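Local coordinates for protein carboxyvinyl-carboxyphosphonate phosphorylmutase (Bacillus anthracis, PDB 4IQD) that belongs to the phosphoenolpyruvate phosphomutase family, enzymes built on a TIM-barrel framework, and binds pyruvic acid at several sites in this crystal form, at residues Asn19-Leu24 and Phe50-Leu55; Asp38-Leu43 and Tyr281-Tyr286; Arg82-Val85 and Pro91-Val94. All coordinates share one frame; numbering follows the deposited sequence.

How the contacts relate
Contacts 1 and 3 set a helix against a TIM-barrel strand or the loop leading into one, whereas contact 2 joins helix 39-48 to helix 277-283 near the C-terminus. The centres of contacts 1 and 3 are about 10 Å apart, and their strands 53-55 and 92-95 are hydrogen-bonded neighbours in one parallel sheet. Contact 2 is centred about 19 Å from contact 1 and 14 Å from contact 3. Along the chain contacts 1 and 2 cross, since 38-43 falls between the segments of contact 1; contact 3 follows contact 1 and is nested inside contact 2. Ala-42 of helix 39-48 touches Leu-53 and Leu-84, connecting contact 2 to the other two.

Contact 1. Residues Asn19-Leu24 and Phe50-Leu55; sequences NRFRAL and FLALYL
Phe-21 and Leu-24, one turn apart on helix 14-26, meet Leu-51 and Ala-52 where the chain enters strand 53-55 of the TIM barrel. This helix precedes the first barrel strand, and its side chains reach the loops just before strands 92-95 and 120-124, so it lies across the N-terminal mouth of the barrel.

In sequence order, Phe-21 is the first to touch, just after Arg-20, whose NH1 anchors the helix to the carbonyl oxygen of Asp-89. The phenyl ring extends away from the backbone nitrogen (chi1 -175°). That swing carries CE1 to 4.3 Å from Ala-52 CB, an oblique meeting, while the same ring packs edge-to-face with Tyr-161 and also touches Pro-91. A buried aromatic ring is thus held among the starts of several strands.

Leu-24 does most of the remaining work. Its CB points toward the loop, and the two branches divide the targets. CD2 packs against the side chain of Leu-51, 4.1 Å from CD1 of that residue, the two leucines crossing at a slant. CD1 bends inward to 3.2 Å from Leu-51 O, a close approach in which the methyl lies above the carbonyl plane rather than in line with the C=O bond. No hydrogen bond joins the two segments; apolar side chains make the contact, together with this one methyl placed tightly over Leu-51 O.

Beyond Ala-52, Tyr-54 lines a pyruvic acid pocket, with its OH hydrogen-bonded to Gln-122. The helix therefore abuts the approach to a pocket strand without touching the ligand. The methyl of Ala-52 is shared by both helix residues: its CB meets Phe-21 CE1 and lies 4.0 Å from Leu-24 CD1.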
loop_
_atom_site.group_PDB
_atom_site.type_symbol
_atom_site.label_atom_id
_atom_site.label_comp_id
_atom_site.label_asym_id
_atom_site.label_seq_id
_atom_site.Cartn_x
_atom_site.Cartn_y
_atom_site.Cartn_z
ATOM N N ASN A 19 -20.215 -17.641 -0.607
ATOM C CA ASN A 19 -21.518 -17.894 -0.015
ATOM C C ASN A 19 -21.777 -16.979 1.171
ATOM O O ASN A 19 -22.902 -16.534 1.381
ATOM C CB ASN A 19 -21.646 -19.358 0.402
ATOM C CG ASN A 19 -21.540 -20.306 -0.774
ATOM O OD1 ASN A 19 -21.996 -20.001 -1.874
ATOM N ND2 ASN A 19 -20.930 -21.461 -0.547
ATOM N N ARG A 20 -20.729 -16.701 1.940
ATOM C CA ARG A 20 -20.838 -15.793 3.073
ATOM C C ARG A 20 -21.193 -14.413 2.555
ATOM O O ARG A 20 -22.045 -13.730 3.114
ATOM C CB ARG A 20 -19.526 -15.728 3.855
ATOM C CG ARG A 20 -19.608 -14.886 5.121
ATOM C CD ARG A 20 -18.231 -14.500 5.656
ATOM N NE ARG A 20 -17.444 -15.640 6.123
ATOM C CZ ARG A 20 -16.216 -15.546 6.630
ATOM N NH1 ARG A 20 -15.628 -14.362 6.738
ATOM N NH2 ARG A 20 -15.575 -16.636 7.028
ATOM N N PHE A 21 -20.533 -14.019 1.472
ATOM C CA PHE A 21 -20.797 -12.751 0.807
ATOM C C PHE A 21 -22.245 -12.672 0.349
ATOM O O PHE A 21 -22.929 -11.675 0.588
ATOM C CB PHE A 21 -19.865 -12.585 -0.394
ATOM C CG PHE A 21 -19.984 -11.256 -1.075
ATOM C CD1 PHE A 21 -19.263 -10.167 -0.622
ATOM C CD2 PHE A 21 -20.812 -11.095 -2.175
ATOM C CE1 PHE A 21 -19.367 -8.942 -1.247
ATOM C CE2 PHE A 21 -20.921 -9.872 -2.804
ATOM C CZ PHE A 21 -20.199 -8.793 -2.340
ATOM N N ARG A 22 -22.703 -13.727 -0.318
ATOM C CA ARG A 22 -24.080 -13.800 -0.783
ATOM C C ARG A 22 -25.044 -13.632 0.380
ATOM O O ARG A 22 -26.005 -12.872 0.297
ATOM C CB ARG A 22 -24.350 -15.130 -1.483
ATOM C CG ARG A 22 -25.813 -15.329 -1.847
ATOM C CD ARG A 22 -26.060 -16.679 -2.495
ATOM N NE ARG A 22 -25.283 -16.862 -3.716
ATOM C CZ ARG A 22 -25.630 -16.375 -4.902
ATOM N NH1 ARG A 22 -26.739 -15.661 -5.034
ATOM N NH2 ARG A 22 -24.862 -16.596 -5.959
ATOM N N ALA A 23 -24.776 -14.351 1.463
ATOM C CA ALA A 23 -25.563 -14.231 2.681
ATOM C C ALA A 23 -25.655 -12.774 3.094
ATOM O O ALA A 23 -26.749 -12.253 3.313
ATOM C CB ALA A 23 -24.935 -15.054 3.794
ATOM N N LEU A 24 -24.497 -12.126 3.180
ATOM C CA LEU A 24 -24.406 -10.721 3.559
ATOM C C LEU A 24 -25.312 -9.853 2.696
ATOM O O LEU A 24 -25.934 -8.908 3.180
ATOM C CB LEU A 24 -22.963 -10.229 3.434
ATOM C CG LEU A 24 -21.894 -10.853 4.328
ATOM C CD1 LEU A 24 -20.537 -10.276 3.989
ATOM C CD2 LEU A 24 -22.225 -10.626 5.782
ATOM N N PHE A 50 -16.472 -4.140 9.769
ATOM C CA PHE A 50 -17.040 -4.366 8.451
ATOM C C PHE A 50 -16.870 -5.826 8.051
ATOM O O PHE A 50 -15.886 -6.463 8.417
ATOM C CB PHE A 50 -16.418 -3.417 7.434
ATOM C CG PHE A 50 -16.678 -1.970 7.737
ATOM C CD1 PHE A 50 -17.887 -1.383 7.400
ATOM C CD2 PHE A 50 -15.717 -1.195 8.360
ATOM C CE1 PHE A 50 -18.129 -0.051 7.679
ATOM C CE2 PHE A 50 -15.955 0.135 8.639
ATOM C CZ PHE A 50 -17.158 0.706 8.299
ATOM N N LEU A 51 -17.839 -6.348 7.306
ATOM C CA LEU A 51 -17.940 -7.786 7.064
ATOM C C LEU A 51 -17.613 -8.182 5.631
ATOM O O LEU A 51 -17.723 -9.348 5.251
ATOM C CB LEU A 51 -19.345 -8.267 7.414
ATOM C CG LEU A 51 -19.825 -7.909 8.820
ATOM C CD1 LEU A 51 -21.235 -8.428 9.042
ATOM C CD2 LEU A 51 -18.869 -8.451 9.873
ATOM N N ALA A 52 -17.220 -7.198 4.836
ATOM C CA ALA A 52 -16.849 -7.430 3.455
ATOM C C ALA A 52 -15.959 -6.277 3.042
ATOM O O ALA A 52 -16.025 -5.204 3.631
ATOM C CB ALA A 52 -18.087 -7.504 2.576
ATOM N N LEU A 53 -15.112 -6.502 2.047
ATOM C CA LEU A 53 -14.159 -5.483 1.627
ATOM C C LEU A 53 -14.217 -5.289 0.129
ATOM O O LEU A 53 -14.669 -6.167 -0.597
ATOM C CB LEU A 53 -12.739 -5.871 2.035
ATOM C CG LEU A 53 -12.432 -5.940 3.526
ATOM C CD1 LEU A 53 -10.999 -6.377 3.720
ATOM C CD2 LEU A 53 -12.680 -4.600 4.191
ATOM N N TYR A 54 -13.749 -4.134 -0.327
ATOM C CA TYR A 54 -13.780 -3.802 -1.741
ATOM C C TYR A 54 -12.394 -3.427 -2.237
ATOM O O TYR A 54 -11.681 -2.659 -1.599
ATOM C CB TYR A 54 -14.752 -2.644 -1.977
ATOM C CG TYR A 54 -14.990 -2.291 -3.428
ATOM C CD1 TYR A 54 -15.714 -3.135 -4.261
ATOM C CD2 TYR A 54 -14.518 -1.098 -3.960
ATOM C CE1 TYR A 54 -15.947 -2.809 -5.586
ATOM C CE2 TYR A 54 -14.751 -0.764 -5.283
ATOM C CZ TYR A 54 -15.461 -1.623 -6.093
ATOM O OH TYR A 54 -15.692 -1.293 -7.412
ATOM N N LEU A 55 -12.011 -3.986 -3.375
ATOM C CA LEU A 55 -10.782 -3.578 -4.029
ATOM C C LEU A 55 -11.117 -2.832 -5.312
ATOM O O LEU A 55 -11.549 -3.434 -6.293
ATOM C CB LEU A 55 -9.905 -4.787 -4.334
ATOM C CG LEU A 55 -8.533 -4.456 -4.916
ATOM C CD1 LEU A 55 -7.736 -3.597 -3.946
ATOM C CD2 LEU A 55 -7.778 -5.727 -5.262
#

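Contact 2. Residues Asp38-Leu43 and Tyr281-Tyr286; sequences DAMAAL and YETISY
Met-40, present as selenomethionine, extends CG away from its backbone nitrogen (chi1 179°) and then bends at chi2 (58°), which brings SE and CE to the methyl of Thr-283. On the other side, Thr-283 with chi1 -65° sends CG2 toward helix 39-48 and keeps OG1 beside its own nitrogen, where it is hydrogen-bonded to Glu-279 O. Helix 39-48 of the TIM barrel begins here with a side-chain N-cap, and helix 277-283 ends in a Schellman motif.

The two side chains cross at about a right angle, with CG2 of Thr-283 lying 3.6 Å from both SE and CE of Met-40. Leu-43 comes to the same methyl, its CB 3.8 Å from Thr-283 CG2, and stretches CD1 to Ile-284 CG2.

In the Schellman motif Ser-285, with positive phi, is the C-prime residue; Tyr-286 N bonds to Tyr-281 O, and Ser-285 N bonds weakly to Glu-282 O. The second subunit completes the surroundings, since its Ala-251 packs on Met-40 and its Gly-65 on Leu-43; the contact is therefore buried close to the dimer interface. The N-cap of helix 39-48 is Asp-38, whose OD1 accepts from Ala-41 N at 2.9 Å, approached on the syn side but tilted from the carboxylate plane.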
loop_
_atom_site.group_PDB
_atom_site.type_symbol
_atom_site.label_atom_id
_atom_site.label_comp_id
_atom_site.label_asym_id
_atom_site.label_seq_id
_atom_site.Cartn_x
_atom_site.Cartn_y
_atom_site.Cartn_z
ATOM N N ASP A 38 -4.960 -1.744 0.491
ATOM C CA ASP A 38 -3.864 -2.578 0.972
ATOM C C ASP A 38 -4.252 -3.385 2.214
ATOM O O ASP A 38 -5.341 -3.209 2.762
ATOM C CB ASP A 38 -2.605 -1.738 1.221
ATOM C CG ASP A 38 -2.692 -0.884 2.480
ATOM O OD1 ASP A 38 -3.782 -0.764 3.075
ATOM O OD2 ASP A 38 -1.654 -0.313 2.872
ATOM N N ALA A 39 -3.350 -4.253 2.661
ATOM C CA ALA A 39 -3.655 -5.156 3.763
ATOM C C ALA A 39 -3.854 -4.442 5.099
ATOM O O ALA A 39 -4.640 -4.895 5.925
ATOM C CB ALA A 39 -2.592 -6.236 3.880
HETATM N N MSE A 40 -3.155 -3.333 5.316
HETATM C CA MSE A 40 -3.333 -2.591 6.564
HETATM C C MSE A 40 -4.722 -1.971 6.646
HETATM O O MSE A 40 -5.379 -2.051 7.681
HETATM C CB MSE A 40 -2.258 -1.520 6.756
HETATM C CG MSE A 40 -2.429 -0.706 8.038
HETATM SE SE MSE A 40 -2.435 -1.811 9.652
HETATM C CE MSE A 40 -3.110 -0.522 10.931
ATOM N N ALA A 41 -5.166 -1.355 5.553
ATOM C CA ALA A 41 -6.514 -0.810 5.484
ATOM C C ALA A 41 -7.542 -1.921 5.677
ATOM O O ALA A 41 -8.572 -1.723 6.316
ATOM C CB ALA A 41 -6.739 -0.093 4.157
ATOM N N ALA A 42 -7.241 -3.095 5.130
ATOM C CA ALA A 42 -8.113 -4.253 5.265
ATOM C C ALA A 42 -8.259 -4.673 6.728
ATOM O O ALA A 42 -9.352 -5.003 7.185
ATOM C CB ALA A 42 -7.578 -5.406 4.433
ATOM N N LEU A 43 -7.150 -4.648 7.457
ATOM C CA LEU A 43 -7.146 -5.027 8.863
ATOM C C LEU A 43 -7.909 -4.034 9.733
ATOM O O LEU A 43 -8.607 -4.424 10.666
ATOM C CB LEU A 43 -5.707 -5.172 9.361
ATOM C CG LEU A 43 -4.950 -6.372 8.789
ATOM C CD1 LEU A 43 -3.447 -6.238 9.016
ATOM C CD2 LEU A 43 -5.475 -7.664 9.401
ATOM N N TYR A 281 0.892 -3.512 17.112
ATOM C CA TYR A 281 1.193 -4.831 17.665
ATOM C C TYR A 281 -0.012 -5.755 17.550
ATOM O O TYR A 281 0.097 -6.888 17.085
ATOM C CB TYR A 281 1.613 -4.679 19.133
ATOM C CG TYR A 281 1.911 -5.965 19.881
ATOM C CD1 TYR A 281 3.219 -6.396 20.069
ATOM C CD2 TYR A 281 0.887 -6.727 20.433
ATOM C CE1 TYR A 281 3.495 -7.559 20.768
ATOM C CE2 TYR A 281 1.154 -7.892 21.126
ATOM C CZ TYR A 281 2.457 -8.304 21.290
ATOM O OH TYR A 281 2.719 -9.464 21.981
ATOM N N GLU A 282 -1.168 -5.253 17.964
ATOM C CA GLU A 282 -2.379 -6.055 17.973
ATOM C C GLU A 282 -3.026 -6.141 16.592
ATOM O O GLU A 282 -3.699 -7.120 16.281
ATOM C CB GLU A 282 -3.370 -5.506 19.005
ATOM C CG GLU A 282 -4.586 -6.391 19.255
ATOM C CD GLU A 282 -4.245 -7.705 19.944
ATOM O OE1 GLU A 282 -3.085 -7.887 20.374
ATOM O OE2 GLU A 282 -5.148 -8.559 20.060
ATOM N N THR A 283 -2.816 -5.124 15.762
ATOM C CA THR A 283 -3.427 -5.107 14.434
ATOM C C THR A 283 -2.834 -6.160 13.506
ATOM O O THR A 283 -3.563 -6.856 12.800
ATOM C CB THR A 283 -3.320 -3.729 13.764
ATOM O OG1 THR A 283 -4.082 -2.777 14.512
ATOM C CG2 THR A 283 -3.863 -3.787 12.348
ATOM N N ILE A 284 -1.511 -6.279 13.507
ATOM C CA ILE A 284 -0.858 -7.309 12.704
ATOM C C ILE A 284 -0.676 -8.599 13.499
ATOM O O ILE A 284 0.048 -9.498 13.078
ATOM C CB ILE A 284 0.489 -6.831 12.134
ATOM C CG1 ILE A 284 1.402 -6.344 13.255
ATOM C CG2 ILE A 284 0.270 -5.729 11.110
ATOM C CD1 ILE A 284 2.666 -5.699 12.760
ATOM N N SER A 285 -1.348 -8.671 14.647
ATOM C CA SER A 285 -1.407 -9.876 15.473
ATOM C C SER A 285 -0.035 -10.409 15.860
ATOM O O SER A 285 0.200 -11.615 15.802
ATOM C CB SER A 285 -2.197 -10.977 14.761
ATOM O OG SER A 285 -3.484 -10.526 14.376
ATOM N N TYR A 286 0.862 -9.513 16.255
ATOM C CA TYR A 286 2.224 -9.900 16.600
ATOM C C TYR A 286 2.231 -10.998 17.660
ATOM O O TYR A 286 3.020 -11.937 17.587
ATOM C CB TYR A 286 3.015 -8.685 17.082
ATOM C CG TYR A 286 4.495 -8.939 17.290
ATOM C CD1 TYR A 286 5.417 -8.656 16.289
ATOM C CD2 TYR A 286 4.971 -9.446 18.492
ATOM C CE1 TYR A 286 6.772 -8.880 16.482
ATOM C CE2 TYR A 286 6.319 -9.673 18.691
ATOM C CZ TYR A 286 7.214 -9.390 17.686
ATOM O OH TYR A 286 8.556 -9.621 17.892
#

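Contact 3. Residues Arg82-Val85 and Pro91-Val94; sequences RDLV and PVLV. With PYR (pyruvic acid), chain F.
The carboxylate of Asp-83 and a molecule of pyruvic acid are nearly parallel flat groups, their planes turned by only about 14°, but they are offset from one another so that neither sits squarely on the face of the other. The methyl carbon CB of the ligand lies obliquely off one face of the carboxylate, nearer OD2 (3.3 Å) than OD1. The keto oxygen O3 comes to 3.1 Å from Asp-83 OD2. Two such oxygens would repel if both were bare, and nearby positive groups probably ease this: Arg-80 of the second subunit is hydrogen-bonded to the ligand through NE and NH2. Asp-83 OD2 also has two long, weak ion pairs, with NE of Arg-80 in its own chain and with Lys-64 of the second subunit.

Asp-83 points to this ligand site at the subunit boundary, on a different side of helix 74-88 from Leu-84, which with Val-85 meets strand 92-95. Val-92 is the receiving side chain, with its two methyls spread by chi1 of 173°. CG1, lying opposite the backbone nitrogen, reaches Leu-84 CD2 at 4.0 Å, and the two side chains cross at about a right angle. CG2 goes into the angle between the two helix residues, 4.1 Å from Leu-84 CB and 4.2 Å from Val-85 CG2. One valine thus bridges two consecutive residues of the helix through its two methyls, and no hydrogen bond crosses between the segments.

The surroundings continue this apolar layer. Leu-53 of the adjacent strand touches Val-92, and Leu-17 of helix 14-26 touches Val-85 and Pro-91. Helix 74-88 lies between parallel neighbouring strands 53-55 and 92-95 in the chain, and its packing on the strand that follows belongs to a beta-alpha-beta crossover, the unit from which a TIM barrel is built.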
loop_
_atom_site.group_PDB
_atom_site.type_symbol
_atom_site.label_atom_id
_atom_site.label_comp_id
_atom_site.label_asym_id
_atom_site.label_seq_id
_atom_site.Cartn_x
_atom_site.Cartn_y
_atom_site.Cartn_z
ATOM N N ARG A 82 -5.187 -11.009 -3.029
ATOM C CA ARG A 82 -4.661 -12.074 -2.190
ATOM C C ARG A 82 -4.332 -11.492 -0.831
ATOM O O ARG A 82 -4.742 -12.026 0.197
ATOM C CB ARG A 82 -3.388 -12.649 -2.803
ATOM C CG ARG A 82 -3.173 -14.125 -2.571
ATOM C CD ARG A 82 -3.358 -14.873 -3.876
ATOM N NE ARG A 82 -2.346 -15.905 -4.074
ATOM C CZ ARG A 82 -2.541 -17.196 -3.834
ATOM N NH1 ARG A 82 -3.715 -17.619 -3.386
ATOM N NH2 ARG A 82 -1.563 -18.066 -4.044
ATOM N N ASP A 83 -3.594 -10.385 -0.847
ATOM C CA ASP A 83 -3.181 -9.691 0.367
ATOM C C ASP A 83 -4.361 -9.423 1.281
ATOM O O ASP A 83 -4.266 -9.580 2.496
ATOM C CB ASP A 83 -2.521 -8.359 0.020
ATOM C CG ASP A 83 -1.208 -8.526 -0.705
ATOM O OD1 ASP A 83 -0.851 -9.674 -1.045
ATOM O OD2 ASP A 83 -0.537 -7.500 -0.943
ATOM N N LEU A 84 -5.475 -9.022 0.683
ATOM C CA LEU A 84 -6.663 -8.672 1.444
ATOM C C LEU A 84 -7.242 -9.879 2.163
ATOM O O LEU A 84 -7.438 -9.844 3.371
ATOM C CB LEU A 84 -7.712 -8.018 0.544
ATOM C CG LEU A 84 -7.657 -6.491 0.460
ATOM C CD1 LEU A 84 -6.305 -5.998 -0.024
ATOM C CD2 LEU A 84 -8.778 -5.953 -0.421
ATOM N N VAL A 85 -7.506 -10.947 1.421
ATOM C CA VAL A 85 -8.061 -12.159 2.009
ATOM C C VAL A 85 -7.102 -12.787 3.021
ATOM O O VAL A 85 -7.507 -13.138 4.130
ATOM C CB VAL A 85 -8.421 -13.196 0.928
ATOM C CG1 VAL A 85 -9.054 -14.427 1.564
ATOM C CG2 VAL A 85 -9.362 -12.586 -0.096
ATOM N N PRO A 91 -14.891 -11.743 2.924
ATOM C CA PRO A 91 -15.300 -11.730 1.519
ATOM C C PRO A 91 -14.870 -10.424 0.876
ATOM O O PRO A 91 -15.126 -9.355 1.426
ATOM C CB PRO A 91 -16.828 -11.789 1.596
ATOM C CG PRO A 91 -17.128 -12.342 2.944
ATOM C CD PRO A 91 -16.047 -11.832 3.832
ATOM N N VAL A 92 -14.214 -10.510 -0.272
ATOM C CA VAL A 92 -13.748 -9.320 -0.958
ATOM C C VAL A 92 -14.305 -9.257 -2.371
ATOM O O VAL A 92 -14.155 -10.197 -3.149
ATOM C CB VAL A 92 -12.211 -9.272 -1.008
ATOM C CG1 VAL A 92 -11.742 -8.121 -1.877
ATOM C CG2 VAL A 92 -11.646 -9.149 0.398
ATOM N N LEU A 93 -14.969 -8.147 -2.676
ATOM C CA LEU A 93 -15.441 -7.854 -4.021
ATOM C C LEU A 93 -14.370 -7.077 -4.770
ATOM O O LEU A 93 -13.944 -6.004 -4.339
ATOM C CB LEU A 93 -16.737 -7.045 -3.964
ATOM C CG LEU A 93 -17.248 -6.370 -5.236
ATOM C CD1 LEU A 93 -17.632 -7.386 -6.306
ATOM C CD2 LEU A 93 -18.428 -5.483 -4.892
ATOM N N VAL A 94 -13.938 -7.627 -5.895
ATOM C CA VAL A 94 -12.863 -7.029 -6.662
ATOM C C VAL A 94 -13.356 -6.445 -7.975
ATOM O O VAL A 94 -13.968 -7.133 -8.785
ATOM C CB VAL A 94 -11.765 -8.054 -6.955
ATOM C CG1 VAL A 94 -10.719 -7.458 -7.878
ATOM C CG2 VAL A 94 -11.141 -8.532 -5.657
HETATM C C PYR F . 2.386 -6.233 -4.195
HETATM O O PYR F . 3.185 -6.893 -4.996
HETATM O OXT PYR F . 2.745 -5.065 -3.721
HETATM C CA PYR F . 1.151 -6.773 -3.855
HETATM O O3 PYR F . 0.150 -5.986 -3.551
HETATM C CB PYR F . 0.968 -8.260 -3.835
#